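Local coordinates for autoinducer synthesis protein lasI (Pseudomonas aeruginosa, PDB 1RO5), which makes the quorum-sensing signal N-(3-oxododecanoyl)homoserine lactone, joining an acyl chain from acyl carrier protein to S-adenosyl-L-methionine with release of methylthioadenosine, at residues 16-21 with 63-68; 28-33 with 104-109; 96-101 with 134-139. One frame throughout, in Å; residues are numbered along the deposited sequence.

Interactions 1 and 2 hold the same helix, 16-30, by its beginning and its end, against two neighbouring strands of the central sheet, 64-73 and 99-107. They touch each other through the pairing of those strands: Cys68 lies against Ala106 and Phe66 against Asn108. Interaction 3 belongs to the other end of strand 99-107, with its centre about 25 Å from those of the first two. Interaction 1 is a surface contact with one carboxylate bond and a little apolar packing. Interaction 2 is partly buried and relies on an arginine over an aromatic face. Interaction 3, also partly buried, combines backbone and histidine hydrogen bonds with an isoleucine laid on a tryptophan.

Interaction 1 (16-21 with 63-68); sequences KKLLGE and GQVFGC. Residue 63 of segment 63-68 comes from a tag, linker or insertion.
Gly63, an inserted residue in the turn before the strand, brings its carbonyl O to 4.0 Å from Glu21 OE2, a loose approach of two oxygens. Gln64 passes the carboxylate, its CA 3.6 Å from Glu21 OE1. Val65 then carries the contact twice over. Its backbone N donates to Glu21 OE1 at 3.0 Å with an N-H...O angle of 153°, meeting the carboxylate on its syn side but well out of its plane. Glu21 reaches that far because its chain is extended beyond CG (chi2 -159°). The side chain of Val65 points at the helix, and its CG2 branch does the touching: Leu18 CD2 sits 3.7 Å from Val65 CG2, while Glu21 CB comes within 4.0 Å of the same methyl. Leu18 and Glu21, about one helical turn apart, thus share one branch of the valine. Phe66 starts off away from the helix, and with Gly67 it faces Ile59 in a classic beta bulge. Further on, the side chain of Cys68 touches Met22 and Arg26 of the same helix. The axis of segment 16-21 passes 8.9 Å from that of strand residues 64-68, at 42° to it. Leu18 also reaches Leu58 and Gln60, so helix 16-30 rests on strand 55-61 as well as on strand 64-73, whose other edge pairs with strand 99-107.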
ATOM      1  N   LYS A  16      -1.960   9.947  17.668  1.00 56.60           N
ATOM      2  CA  LYS A  16      -0.673   9.338  18.105  1.00 58.48           C
ATOM      3  C   LYS A  16      -0.737   7.878  18.536  1.00 57.91           C
ATOM      4  O   LYS A  16       0.270   7.171  18.512  1.00 57.79           O
ATOM      5  CB  LYS A  16       0.046  10.149  19.240  1.00 58.92           C
ATOM      6  CG  LYS A  16       0.551  11.651  18.925  1.00 64.32           C
ATOM      7  CD  LYS A  16       1.355  11.731  17.617  1.00 70.60           C
ATOM      8  CE  LYS A  16       1.324  13.108  16.809  1.00 75.28           C
ATOM      9  NZ  LYS A  16       1.751  12.960  15.264  1.00 75.02           N
ATOM     10  N   LYS A  17      -1.920   7.427  18.942  1.00 57.80           N
ATOM     11  CA  LYS A  17      -2.124   6.063  19.437  1.00 57.23           C
ATOM     12  C   LYS A  17      -2.386   5.148  18.287  1.00 52.04           C
ATOM     13  O   LYS A  17      -1.948   4.044  18.288  1.00 51.51           O
ATOM     14  CB  LYS A  17      -3.408   5.949  20.358  1.00 59.38           C
ATOM     15  CG  LYS A  17      -3.329   6.607  21.801  1.00 71.04           C
ATOM     16  CD  LYS A  17      -4.664   7.564  21.994  1.00 83.19           C
ATOM     17  CE  LYS A  17      -4.546   8.692  23.025  1.00 87.89           C
ATOM     18  NZ  LYS A  17      -5.589   8.497  24.136  1.00 94.09           N
ATOM     19  N   LEU A  18      -3.241   5.561  17.378  1.00 48.63           N
ATOM     20  CA  LEU A  18      -3.462   4.761  16.210  1.00 45.62           C
ATOM     21  C   LEU A  18      -2.126   4.606  15.456  1.00 42.91           C
ATOM     22  O   LEU A  18      -1.796   3.475  15.077  1.00 42.77           O
ATOM     23  CB  LEU A  18      -4.414   5.483  15.314  1.00 45.43           C
ATOM     24  CG  LEU A  18      -5.751   4.887  15.391  1.00 47.64           C
ATOM     25  CD1 LEU A  18      -6.573   5.552  14.392  1.00 46.05           C
ATOM     26  CD2 LEU A  18      -5.638   3.367  15.307  1.00 46.84           C
ATOM     27  N   LEU A  19      -1.357   5.713  15.330  1.00 39.20           N
ATOM     28  CA  LEU A  19      -0.102   5.708  14.573  1.00 37.95           C
ATOM     29  C   LEU A  19       0.801   4.727  15.230  1.00 36.66           C
ATOM     30  O   LEU A  19       1.539   3.958  14.544  1.00 33.75           O
ATOM     31  CB  LEU A  19       0.612   7.066  14.506  1.00 37.52           C
ATOM     32  CG  LEU A  19      -0.224   8.041  13.736  1.00 37.95           C
ATOM     33  CD1 LEU A  19       0.290   9.474  13.956  1.00 37.80           C
ATOM     34  CD2 LEU A  19      -0.389   7.661  12.237  1.00 30.31           C
ATOM     35  N   GLY A  20       0.736   4.665  16.556  1.00 38.10           N
ATOM     36  CA  GLY A  20       1.688   3.781  17.265  1.00 36.26           C
ATOM     37  C   GLY A  20       1.278   2.359  16.984  1.00 36.11           C
ATOM     38  O   GLY A  20       2.130   1.535  16.726  1.00 34.28           O
ATOM     39  N   GLU A  21      -0.020   2.047  16.906  1.00 36.65           N
ATOM     40  CA  GLU A  21      -0.411   0.650  16.582  1.00 37.99           C
ATOM     41  C   GLU A  21      -0.068   0.279  15.120  1.00 34.99           C
ATOM     42  O   GLU A  21       0.265  -0.874  14.879  1.00 34.28           O
ATOM     43  CB  GLU A  21      -1.911   0.527  16.655  1.00 40.10           C
ATOM     44  CG  GLU A  21      -2.531   0.160  17.987  1.00 52.09           C
ATOM     45  CD  GLU A  21      -3.940  -0.414  17.681  1.00 60.25           C
ATOM     46  OE1 GLU A  21      -4.097  -1.602  17.185  1.00 58.91           O
ATOM     47  OE2 GLU A  21      -4.881   0.374  17.888  1.00 62.38           O
ATOM     48  N   GLY A  63     -11.443  -2.826  17.530  1.00 66.57           N
ATOM     49  CA  GLY A  63     -10.761  -1.732  18.218  1.00 66.98           C
ATOM     50  C   GLY A  63      -9.268  -1.695  17.931  1.00 67.56           C
ATOM     51  O   GLY A  63      -8.421  -1.196  18.676  1.00 67.69           O
ATOM     52  N   GLN A  64      -8.779  -2.906  16.821  1.00 54.92           N
ATOM     53  CA  GLN A  64      -7.345  -3.049  16.602  1.00 54.19           C
ATOM     54  C   GLN A  64      -7.104  -2.820  15.156  1.00 50.39           C
ATOM     55  O   GLN A  64      -7.907  -3.311  14.306  1.00 50.18           O
ATOM     56  CB  GLN A  64      -6.858  -4.468  16.943  1.00 53.63           C
ATOM     57  CG  GLN A  64      -7.338  -4.832  18.281  1.00 62.50           C
ATOM     58  CD  GLN A  64      -6.702  -6.119  18.753  1.00 72.55           C
ATOM     59  OE1 GLN A  64      -7.273  -7.227  18.622  1.00 75.76           O
ATOM     60  NE2 GLN A  64      -5.514  -5.979  19.317  1.00 74.26           N
ATOM     61  N   VAL A  65      -5.955  -2.186  14.882  1.00 47.26           N
ATOM     62  CA  VAL A  65      -5.400  -2.185  13.508  1.00 43.76           C
ATOM     63  C   VAL A  65      -5.066  -3.592  13.059  1.00 43.26           C
ATOM     64  O   VAL A  65      -4.261  -4.228  13.661  1.00 43.39           O
ATOM     65  CB  VAL A  65      -4.243  -1.292  13.396  1.00 41.10           C
ATOM     66  CG1 VAL A  65      -3.811  -1.244  11.905  1.00 44.83           C
ATOM     67  CG2 VAL A  65      -4.662   0.097  13.781  1.00 36.76           C
ATOM     68  N   PHE A  66      -5.713  -4.094  12.009  1.00 43.34           N
ATOM     69  CA  PHE A  66      -5.321  -5.407  11.425  1.00 42.49           C
ATOM     70  C   PHE A  66      -4.621  -5.266  10.103  1.00 39.80           C
ATOM     71  O   PHE A  66      -4.169  -6.259   9.563  1.00 41.96           O
ATOM     72  CB  PHE A  66      -6.576  -6.351  11.245  1.00 44.03           C
ATOM     73  CG  PHE A  66      -7.023  -6.907  12.521  1.00 50.96           C
ATOM     74  CD1 PHE A  66      -7.843  -6.148  13.389  1.00 58.49           C
ATOM     75  CD2 PHE A  66      -6.554  -8.168  12.975  1.00 61.97           C
ATOM     76  CE1 PHE A  66      -8.221  -6.664  14.676  1.00 62.10           C
ATOM     77  CE2 PHE A  66      -6.936  -8.691  14.294  1.00 62.80           C
ATOM     78  CZ  PHE A  66      -7.751  -7.926  15.133  1.00 61.85           C
ATOM     79  N   GLY A  67      -4.551  -4.075   9.507  1.00 36.88           N
ATOM     80  CA  GLY A  67      -3.891  -3.961   8.210  1.00 34.58           C
ATOM     81  C   GLY A  67      -3.604  -2.503   7.987  1.00 35.36           C
ATOM     82  O   GLY A  67      -4.320  -1.631   8.506  1.00 37.30           O
ATOM     83  N   CYS A  68      -2.582  -2.185   7.229  1.00 35.12           N
ATOM     84  CA  CYS A  68      -2.225  -0.793   7.019  1.00 35.40           C
ATOM     85  C   CYS A  68      -1.406  -0.682   5.770  1.00 35.54           C
ATOM     86  O   CYS A  68      -0.808  -1.630   5.419  1.00 34.88           O
ATOM     87  CB  CYS A  68      -1.451  -0.264   8.209  1.00 37.16           C
ATOM     88  SG  CYS A  68       0.085  -1.073   8.526  1.00 39.61           S
TER

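Interaction 2 (28-33 with 104-109)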
ATOM      1  N   GLN A  28       5.786  -5.827  13.327  1.00 40.19           N
ATOM      2  CA  GLN A  28       5.481  -7.227  13.428  1.00 44.82           C
ATOM      3  C   GLN A  28       5.652  -7.858  12.057  1.00 45.78           C
ATOM      4  O   GLN A  28       6.211  -8.966  11.931  1.00 46.77           O
ATOM      5  CB  GLN A  28       4.066  -7.458  14.014  1.00 46.28           C
ATOM      6  CG  GLN A  28       3.922  -6.935  15.515  1.00 51.86           C
ATOM      7  CD  GLN A  28       2.515  -7.182  16.089  1.00 63.42           C
ATOM      8  OE1 GLN A  28       1.465  -6.515  15.739  1.00 58.20           O
ATOM      9  NE2 GLN A  28       2.485  -8.184  16.971  1.00 68.02           N
ATOM     10  N   VAL A  29       5.314  -7.093  11.015  1.00 45.85           N
ATOM     11  CA  VAL A  29       5.508  -7.607   9.656  1.00 44.92           C
ATOM     12  C   VAL A  29       6.882  -7.567   9.135  1.00 44.84           C
ATOM     13  O   VAL A  29       7.320  -8.554   8.638  1.00 45.46           O
ATOM     14  CB  VAL A  29       4.489  -7.012   8.696  1.00 44.78           C
ATOM     15  CG1 VAL A  29       4.745  -7.389   7.247  1.00 36.96           C
ATOM     16  CG2 VAL A  29       3.112  -7.492   9.207  1.00 43.42           C
ATOM     17  N   PHE A  30       7.530  -6.410   9.208  1.00 46.19           N
ATOM     18  CA  PHE A  30       8.817  -6.109   8.536  1.00 46.18           C
ATOM     19  C   PHE A  30      10.062  -6.314   9.418  1.00 48.55           C
ATOM     20  O   PHE A  30      11.153  -6.165   8.936  1.00 45.83           O
ATOM     21  CB  PHE A  30       8.877  -4.656   7.987  1.00 42.76           C
ATOM     22  CG  PHE A  30       8.023  -4.431   6.780  1.00 41.59           C
ATOM     23  CD1 PHE A  30       6.659  -4.089   6.930  1.00 38.17           C
ATOM     24  CD2 PHE A  30       8.549  -4.623   5.493  1.00 38.29           C
ATOM     25  CE1 PHE A  30       5.791  -3.980   5.798  1.00 40.01           C
ATOM     26  CE2 PHE A  30       7.760  -4.421   4.350  1.00 38.90           C
ATOM     27  CZ  PHE A  30       6.344  -4.124   4.500  1.00 42.32           C
ATOM     28  N   LYS A  31       9.904  -6.575  10.712  1.00 53.67           N
ATOM     29  CA  LYS A  31      11.078  -6.747  11.618  1.00 61.05           C
ATOM     30  C   LYS A  31      12.107  -7.746  11.042  1.00 63.33           C
ATOM     31  O   LYS A  31      11.709  -8.856  10.542  1.00 63.05           O
ATOM     32  CB  LYS A  31      10.696  -7.171  13.060  1.00 62.47           C
ATOM     33  CG  LYS A  31       9.839  -8.541  13.069  1.00 69.33           C
ATOM     34  CD  LYS A  31       9.752  -9.194  14.474  1.00 80.53           C
ATOM     35  CE  LYS A  31       9.196 -10.636  14.337  1.00 85.86           C
ATOM     36  NZ  LYS A  31       8.178 -10.928  15.438  1.00 90.32           N
ATOM     37  N   GLU A  32      13.383  -7.291  11.126  1.00 66.32           N
ATOM     38  CA  GLU A  32      14.601  -7.929  10.557  1.00 69.77           C
ATOM     39  C   GLU A  32      14.515  -8.429   9.085  1.00 69.80           C
ATOM     40  O   GLU A  32      15.495  -9.111   8.649  1.00 71.60           O
ATOM     41  CB  GLU A  32      15.238  -9.111  11.423  1.00 70.56           C
ATOM     42  CG  GLU A  32      15.365  -9.013  12.964  1.00 76.39           C
ATOM     43  CD  GLU A  32      14.730 -10.259  13.597  1.00 84.51           C
ATOM     44  OE1 GLU A  32      14.681 -11.342  12.902  1.00 86.44           O
ATOM     45  OE2 GLU A  32      14.239 -10.151  14.745  1.00 87.01           O
ATOM     46  N   ARG A  33      13.402  -8.187   8.353  1.00 67.10           N
ATOM     47  CA  ARG A  33      13.463  -8.294   6.885  1.00 65.01           C
ATOM     48  C   ARG A  33      14.650  -7.413   6.529  1.00 61.63           C
ATOM     49  O   ARG A  33      14.707  -6.218   6.972  1.00 64.80           O
ATOM     50  CB  ARG A  33      12.203  -7.759   6.135  1.00 65.02           C
ATOM     51  CG  ARG A  33      10.891  -8.497   6.436  1.00 69.16           C
ATOM     52  CD  ARG A  33      10.126  -9.187   5.161  1.00 79.42           C
ATOM     53  NE  ARG A  33       9.598  -8.345   4.048  1.00 76.25           N
ATOM     54  CZ  ARG A  33       8.369  -8.501   3.530  1.00 76.55           C
ATOM     55  NH1 ARG A  33       7.544  -9.406   4.060  1.00 77.18           N
ATOM     56  NH2 ARG A  33       7.949  -7.748   2.513  1.00 70.65           N
ATOM     57  N   ARG A 104       4.844  -0.454   2.290  1.00 30.35           N
ATOM     58  CA  ARG A 104       4.568  -0.928   3.675  1.00 30.02           C
ATOM     59  C   ARG A 104       3.216  -1.606   3.871  1.00 32.46           C
ATOM     60  O   ARG A 104       2.524  -1.306   4.836  1.00 31.52           O
ATOM     61  CB  ARG A 104       4.781   0.198   4.715  1.00 29.67           C
ATOM     62  CG  ARG A 104       6.210   0.775   4.761  1.00 29.78           C
ATOM     63  CD  ARG A 104       7.175  -0.349   5.106  1.00 31.63           C
ATOM     64  NE  ARG A 104       8.549   0.041   5.442  1.00 33.61           N
ATOM     65  CZ  ARG A 104       9.662  -0.297   4.732  1.00 35.95           C
ATOM     66  NH1 ARG A 104       9.643  -1.033   3.595  1.00 32.50           N
ATOM     67  NH2 ARG A 104      10.823   0.061   5.188  1.00 30.58           N
ATOM     68  N   PHE A 105       2.855  -2.573   3.010  1.00 33.89           N
ATOM     69  CA  PHE A 105       1.657  -3.379   3.206  1.00 35.59           C
ATOM     70  C   PHE A 105       1.861  -4.233   4.353  1.00 35.10           C
ATOM     71  O   PHE A 105       2.676  -5.076   4.307  1.00 38.95           O
ATOM     72  CB  PHE A 105       1.175  -4.325   2.042  0.50 35.22           C
ATOM     73  CG  PHE A 105       1.305  -3.770   0.676  0.50 29.96           C
ATOM     74  CD1 PHE A 105       1.591  -2.425   0.483  0.50 32.18           C
ATOM     75  CD2 PHE A 105       1.281  -4.621  -0.413  0.50 28.02           C
ATOM     76  CE1 PHE A 105       1.826  -1.889  -0.823  0.50 30.45           C
ATOM     77  CE2 PHE A 105       1.465  -4.094  -1.716  0.50 30.89           C
ATOM     78  CZ  PHE A 105       1.738  -2.694  -1.883  0.50 26.74           C
ATOM     79  N   ALA A 106       1.075  -4.112   5.378  1.00 34.25           N
ATOM     80  CA  ALA A 106       1.294  -4.900   6.552  1.00 34.56           C
ATOM     81  C   ALA A 106      -0.089  -5.372   7.038  1.00 37.32           C
ATOM     82  O   ALA A 106      -0.954  -4.543   7.323  1.00 34.10           O
ATOM     83  CB  ALA A 106       2.026  -4.010   7.708  1.00 33.73           C
ATOM     84  N   ILE A 107      -0.270  -6.702   7.143  1.00 40.56           N
ATOM     85  CA  ILE A 107      -1.543  -7.336   7.572  1.00 45.07           C
ATOM     86  C   ILE A 107      -1.282  -8.262   8.725  1.00 46.88           C
ATOM     87  O   ILE A 107      -0.424  -9.128   8.651  1.00 47.51           O
ATOM     88  CB  ILE A 107      -2.290  -8.071   6.367  1.00 45.81           C
ATOM     89  CG1 ILE A 107      -2.779  -7.037   5.369  1.00 45.40           C
ATOM     90  CG2 ILE A 107      -3.554  -8.796   6.853  1.00 47.32           C
ATOM     91  CD1 ILE A 107      -3.552  -7.596   4.331  1.00 51.69           C
ATOM     92  N   ASN A 108      -2.004  -8.051   9.801  1.00 51.06           N
ATOM     93  CA  ASN A 108      -1.858  -8.878  10.952  1.00 57.18           C
ATOM     94  C   ASN A 108      -2.195 -10.336  10.547  1.00 61.54           C
ATOM     95  O   ASN A 108      -3.337 -10.675   9.993  1.00 62.22           O
ATOM     96  CB  ASN A 108      -2.748  -8.431  12.086  1.00 56.49           C
ATOM     97  CG  ASN A 108      -2.592  -9.331  13.322  1.00 64.90           C
ATOM     98  OD1 ASN A 108      -1.522  -9.935  13.570  1.00 71.57           O
ATOM     99  ND2 ASN A 108      -3.645  -9.417  14.108  1.00 71.13           N
ATOM    100  N   SER A 109      -1.201 -11.189  10.812  1.00 64.58           N
ATOM    101  CA  SER A 109      -1.301 -12.587  10.380  1.00 69.27           C
ATOM    102  C   SER A 109      -2.025 -13.594  11.375  1.00 70.81           C
ATOM    103  O   SER A 109      -2.623 -14.570  10.843  1.00 71.94           O
ATOM    104  CB  SER A 109       0.104 -13.055  10.030  1.00 69.61           C
ATOM    105  OG  SER A 109       0.813 -13.315  11.248  1.00 69.51           O
TER
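The C-terminal end of helix 16-30 packs on strand 99-107 of the central sheet in this alpha-beta-alpha sandwich, through Phe30 on Arg104 and Val29 on Ala106. Arg104 lies over one face of the Phe30 ring. Its CD stands 4.0 Å from the ring centroid, displaced toward the rim, in a CH-pi contact; the cationic end follows, with CZ 4.8 Å from the same centroid and 21° off the ring normal. Guanidinium and ring are 34° apart, and NH1 comes down to 3.9 Å from Phe30 CE2. The bend at chi2 (-60°) swings CD over the ring. The charge has polar partners too: NE forms a salt bridge with Glu45 and NH2 donates to the carbonyl of Trp36, so the polar grip on the guanidinium comes from outside the two segments, and Phe30 lies against its face. Further along the strand, Phe30 CE1 is 3.6 Å from Phe105 O, and Ala106 CB meets the ring at its edge, 4.2 Å from CE1. Val29 continues the packing with its CG2 branch, 3.9 Å from Ala106 CB and equally near Ile107 O. Past Phe30 the chain leaves the helix in a type II beta turn to Arg33, whose side chain makes a cation-pi contact with Trp36. Val38, in the following loop, touches both Phe30 and Arg104. Strand 99-107 itself runs between antiparallel strand 64-73, where Ala106 shares a backbone hydrogen bond with Cys68, and parallel strand 139-145.

Interaction 3 (96-101 with 134-139)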
ATOM      1  N   SER A  96       4.283  12.798 -10.643  1.00 44.14           N
ATOM      2  CA  SER A  96       3.068  13.405 -11.100  1.00 43.30           C
ATOM      3  C   SER A  96       2.132  13.514  -9.937  1.00 42.68           C
ATOM      4  O   SER A  96       2.090  12.679  -9.067  1.00 44.47           O
ATOM      5  CB  SER A  96       2.401  12.567 -12.241  1.00 42.89           C
ATOM      6  OG  SER A  96       0.999  12.907 -12.371  1.00 46.44           O
ATOM      7  N   PRO A  97       1.366  14.560  -9.934  1.00 42.13           N
ATOM      8  CA  PRO A  97       0.331  14.724  -8.953  1.00 41.66           C
ATOM      9  C   PRO A  97      -0.829  13.786  -9.157  1.00 41.93           C
ATOM     10  O   PRO A  97      -1.734  13.770  -8.349  1.00 41.61           O
ATOM     11  CB  PRO A  97      -0.124  16.196  -9.137  1.00 44.52           C
ATOM     12  CG  PRO A  97       0.803  16.806 -10.127  1.00 45.57           C
ATOM     13  CD  PRO A  97       1.583  15.739 -10.823  1.00 43.29           C
ATOM     14  N   HIS A  98      -0.824  13.035 -10.231  1.00 42.64           N
ATOM     15  CA  HIS A  98      -1.915  12.098 -10.508  1.00 42.73           C
ATOM     16  C   HIS A  98      -1.445  10.652 -10.238  1.00 41.71           C
ATOM     17  O   HIS A  98      -2.176   9.679 -10.491  1.00 41.98           O
ATOM     18  CB  HIS A  98      -2.399  12.266 -11.984  1.00 43.21           C
ATOM     19  CG  HIS A  98      -2.920  13.635 -12.279  1.00 45.61           C
ATOM     20  ND1 HIS A  98      -3.932  14.215 -11.524  1.00 50.80           N
ATOM     21  CD2 HIS A  98      -2.523  14.578 -13.172  1.00 44.66           C
ATOM     22  CE1 HIS A  98      -4.163  15.446 -11.968  1.00 49.57           C
ATOM     23  NE2 HIS A  98      -3.304  15.693 -12.947  1.00 49.85           N
ATOM     24  N   ILE A  99      -0.213  10.518  -9.759  1.00 38.62           N
ATOM     25  CA  ILE A  99       0.267   9.202  -9.435  1.00 37.32           C
ATOM     26  C   ILE A  99       0.817   9.185  -7.957  1.00 37.09           C
ATOM     27  O   ILE A  99       1.565  10.108  -7.575  1.00 37.48           O
ATOM     28  CB  ILE A  99       1.382   8.827 -10.469  1.00 37.33           C
ATOM     29  CG1 ILE A  99       0.802   8.951 -11.943  1.00 34.37           C
ATOM     30  CG2 ILE A  99       2.041   7.453 -10.077  1.00 35.07           C
ATOM     31  CD1 ILE A  99       1.873   8.826 -13.083  1.00 26.90           C
ATOM     32  N   TRP A 100       0.514   8.114  -7.212  1.00 33.84           N
ATOM     33  CA  TRP A 100       0.931   7.919  -5.861  1.00 32.95           C
ATOM     34  C   TRP A 100       1.615   6.591  -5.778  1.00 32.91           C
ATOM     35  O   TRP A 100       1.389   5.689  -6.574  1.00 35.06           O
ATOM     36  CB  TRP A 100      -0.328   7.888  -4.949  1.00 33.18           C
ATOM     37  CG  TRP A 100      -0.983   9.185  -4.625  1.00 31.12           C
ATOM     38  CD1 TRP A 100      -0.495  10.430  -4.823  1.00 34.98           C
ATOM     39  CD2 TRP A 100      -2.273   9.358  -4.026  1.00 35.02           C
ATOM     40  NE1 TRP A 100      -1.375  11.373  -4.323  1.00 36.58           N
ATOM     41  CE2 TRP A 100      -2.481  10.728  -3.859  1.00 35.26           C
ATOM     42  CE3 TRP A 100      -3.280   8.480  -3.637  1.00 37.15           C
ATOM     43  CZ2 TRP A 100      -3.615  11.235  -3.301  1.00 38.28           C
ATOM     44  CZ3 TRP A 100      -4.384   8.970  -3.084  1.00 44.03           C
ATOM     45  CH2 TRP A 100      -4.550  10.351  -2.905  1.00 37.67           C
ATOM     46  N   GLU A 101       2.419   6.442  -4.770  1.00 32.70           N
ATOM     47  CA  GLU A 101       3.081   5.223  -4.468  1.00 33.32           C
ATOM     48  C   GLU A 101       2.523   4.587  -3.217  1.00 31.96           C
ATOM     49  O   GLU A 101       2.164   5.306  -2.244  1.00 28.90           O
ATOM     50  CB  GLU A 101       4.584   5.485  -4.201  1.00 33.55           C
ATOM     51  CG  GLU A 101       5.249   4.121  -3.977  1.00 35.80           C
ATOM     52  CD  GLU A 101       6.588   4.115  -3.227  1.00 32.69           C
ATOM     53  OE1 GLU A 101       6.781   4.879  -2.279  1.00 32.62           O
ATOM     54  OE2 GLU A 101       7.382   3.275  -3.552  1.00 29.93           O
ATOM     55  N   GLN A 134     -11.172   9.713  -6.327  1.00 44.24           N
ATOM     56  CA  GLN A 134     -11.737  10.953  -5.876  1.00 47.79           C
ATOM     57  C   GLN A 134     -10.756  12.054  -5.618  1.00 48.61           C
ATOM     58  O   GLN A 134     -11.166  13.158  -5.386  1.00 47.97           O
ATOM     59  CB  GLN A 134     -12.533  10.742  -4.632  1.00 48.56           C
ATOM     60  CG  GLN A 134     -13.868  10.010  -4.991  1.00 57.66           C
ATOM     61  CD  GLN A 134     -14.694   9.587  -3.768  1.00 69.44           C
ATOM     62  OE1 GLN A 134     -15.763   8.935  -3.935  1.00 75.76           O
ATOM     63  NE2 GLN A 134     -14.196   9.932  -2.530  1.00 71.65           N
ATOM     64  N   ASN A 135      -9.452  11.748  -5.613  1.00 49.67           N
ATOM     65  CA  ASN A 135      -8.434  12.777  -5.484  1.00 48.95           C
ATOM     66  C   ASN A 135      -7.691  12.893  -6.792  1.00 47.24           C
ATOM     67  O   ASN A 135      -6.605  13.317  -6.814  1.00 44.86           O
ATOM     68  CB  ASN A 135      -7.548  12.524  -4.271  1.00 49.97           C
ATOM     69  CG  ASN A 135      -8.212  12.972  -2.983  1.00 54.43           C
ATOM     70  OD1 ASN A 135      -8.130  14.131  -2.664  1.00 61.35           O
ATOM     71  ND2 ASN A 135      -8.907  12.075  -2.268  1.00 55.52           N
ATOM     72  N   ASP A 136      -8.368  12.562  -7.887  1.00 48.29           N
ATOM     73  CA  ASP A 136      -7.851  12.702  -9.267  1.00 49.25           C
ATOM     74  C   ASP A 136      -6.563  11.904  -9.551  1.00 47.22           C
ATOM     75  O   ASP A 136      -5.671  12.370 -10.304  1.00 46.08           O
ATOM     76  CB  ASP A 136      -7.665  14.202  -9.671  1.00 50.79           C
ATOM     77  CG  ASP A 136      -7.779  14.389 -11.183  1.00 58.78           C
ATOM     78  OD1 ASP A 136      -7.157  13.653 -11.974  1.00 67.09           O
ATOM     79  OD2 ASP A 136      -8.516  15.204 -11.725  1.00 70.71           O
ATOM     80  N   ILE A 137      -6.459  10.716  -8.970  1.00 45.17           N
ATOM     81  CA  ILE A 137      -5.282   9.918  -9.235  1.00 44.67           C
ATOM     82  C   ILE A 137      -5.562   8.828 -10.347  1.00 45.07           C
ATOM     83  O   ILE A 137      -6.523   8.046 -10.225  1.00 45.34           O
ATOM     84  CB  ILE A 137      -4.793   9.266  -7.916  1.00 43.15           C
ATOM     85  CG1 ILE A 137      -4.534  10.312  -6.814  1.00 45.22           C
ATOM     86  CG2 ILE A 137      -3.672   8.192  -8.233  1.00 42.07           C
ATOM     87  CD1 ILE A 137      -3.367  11.304  -7.100  1.00 41.42           C
ATOM     88  N   GLN A 138      -4.723   8.705 -11.366  1.00 44.67           N
ATOM     89  CA  GLN A 138      -4.973   7.645 -12.336  1.00 45.93           C
ATOM     90  C   GLN A 138      -4.184   6.358 -12.173  1.00 44.53           C
ATOM     91  O   GLN A 138      -4.583   5.359 -12.747  1.00 44.79           O
ATOM     92  CB  GLN A 138      -4.702   8.100 -13.769  1.00 47.52           C
ATOM     93  CG  GLN A 138      -3.826   9.219 -13.873  1.00 53.15           C
ATOM     94  CD  GLN A 138      -4.612  10.567 -14.214  1.00 61.97           C
ATOM     95  OE1 GLN A 138      -4.183  11.284 -15.108  1.00 60.13           O
ATOM     96  NE2 GLN A 138      -5.722  10.908 -13.457  1.00 61.78           N
ATOM     97  N   THR A 139      -3.085   6.406 -11.422  1.00 40.74           N
ATOM     98  CA  THR A 139      -2.132   5.347 -11.309  1.00 40.12           C
ATOM     99  C   THR A 139      -1.538   5.221  -9.897  1.00 39.54           C
ATOM    100  O   THR A 139      -1.098   6.201  -9.281  1.00 38.55           O
ATOM    101  CB  THR A 139      -0.963   5.605 -12.259  1.00 41.08           C
ATOM    102  OG1 THR A 139      -1.405   5.695 -13.593  1.00 43.61           O
ATOM    103  CG2 THR A 139       0.054   4.319 -12.297  1.00 38.78           C
TER
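Ile137 lies between the carbonyls of Pro97 and His98 and the indole of Trp100. Its CB is 3.7 Å from His98 O, and the CG2 branch presses closer to that oxygen, at 3.1 Å. The other branch heads for the tryptophan: CG1 hangs 3.5 Å above the indole plane, over its centre, the two side chains crossing at about a right angle. A bend at chi2 (-65°) carries CD1 over the five-membered ring, 3.5 Å from its centroid in a CH-pi contact, and the same methyl ends 3.2 Å from Pro97 O. Behind this side chain is a beta-alpha-beta connection: strand 99-107 leads through helix 118-133 to the parallel strand 139-145, and the two strands first pair here, at Ile99 and Thr139. The helix closes in a Schellman motif with Asp136 at positive phi, while Ser96 opens an ST turn by accepting from His98 N. Two backbone bonds flank the Ile99-Thr139 bridge, Gln138 N to His98 O at 2.9 Å and Trp100 N to Thr139 O at 3.2 Å. The side chains of Ile99 and Thr139 leave the same face of the sheet next to each other, with Thr139 OG1 bonded to Glu179 beyond. His98 ND1 donates to Asp136 O at 2.8 Å, the oxygen sitting 21° out of the ring plane. The amide of Gln138 lies almost parallel to the imidazole, 10° between planes, and rests its CD against His98 CB.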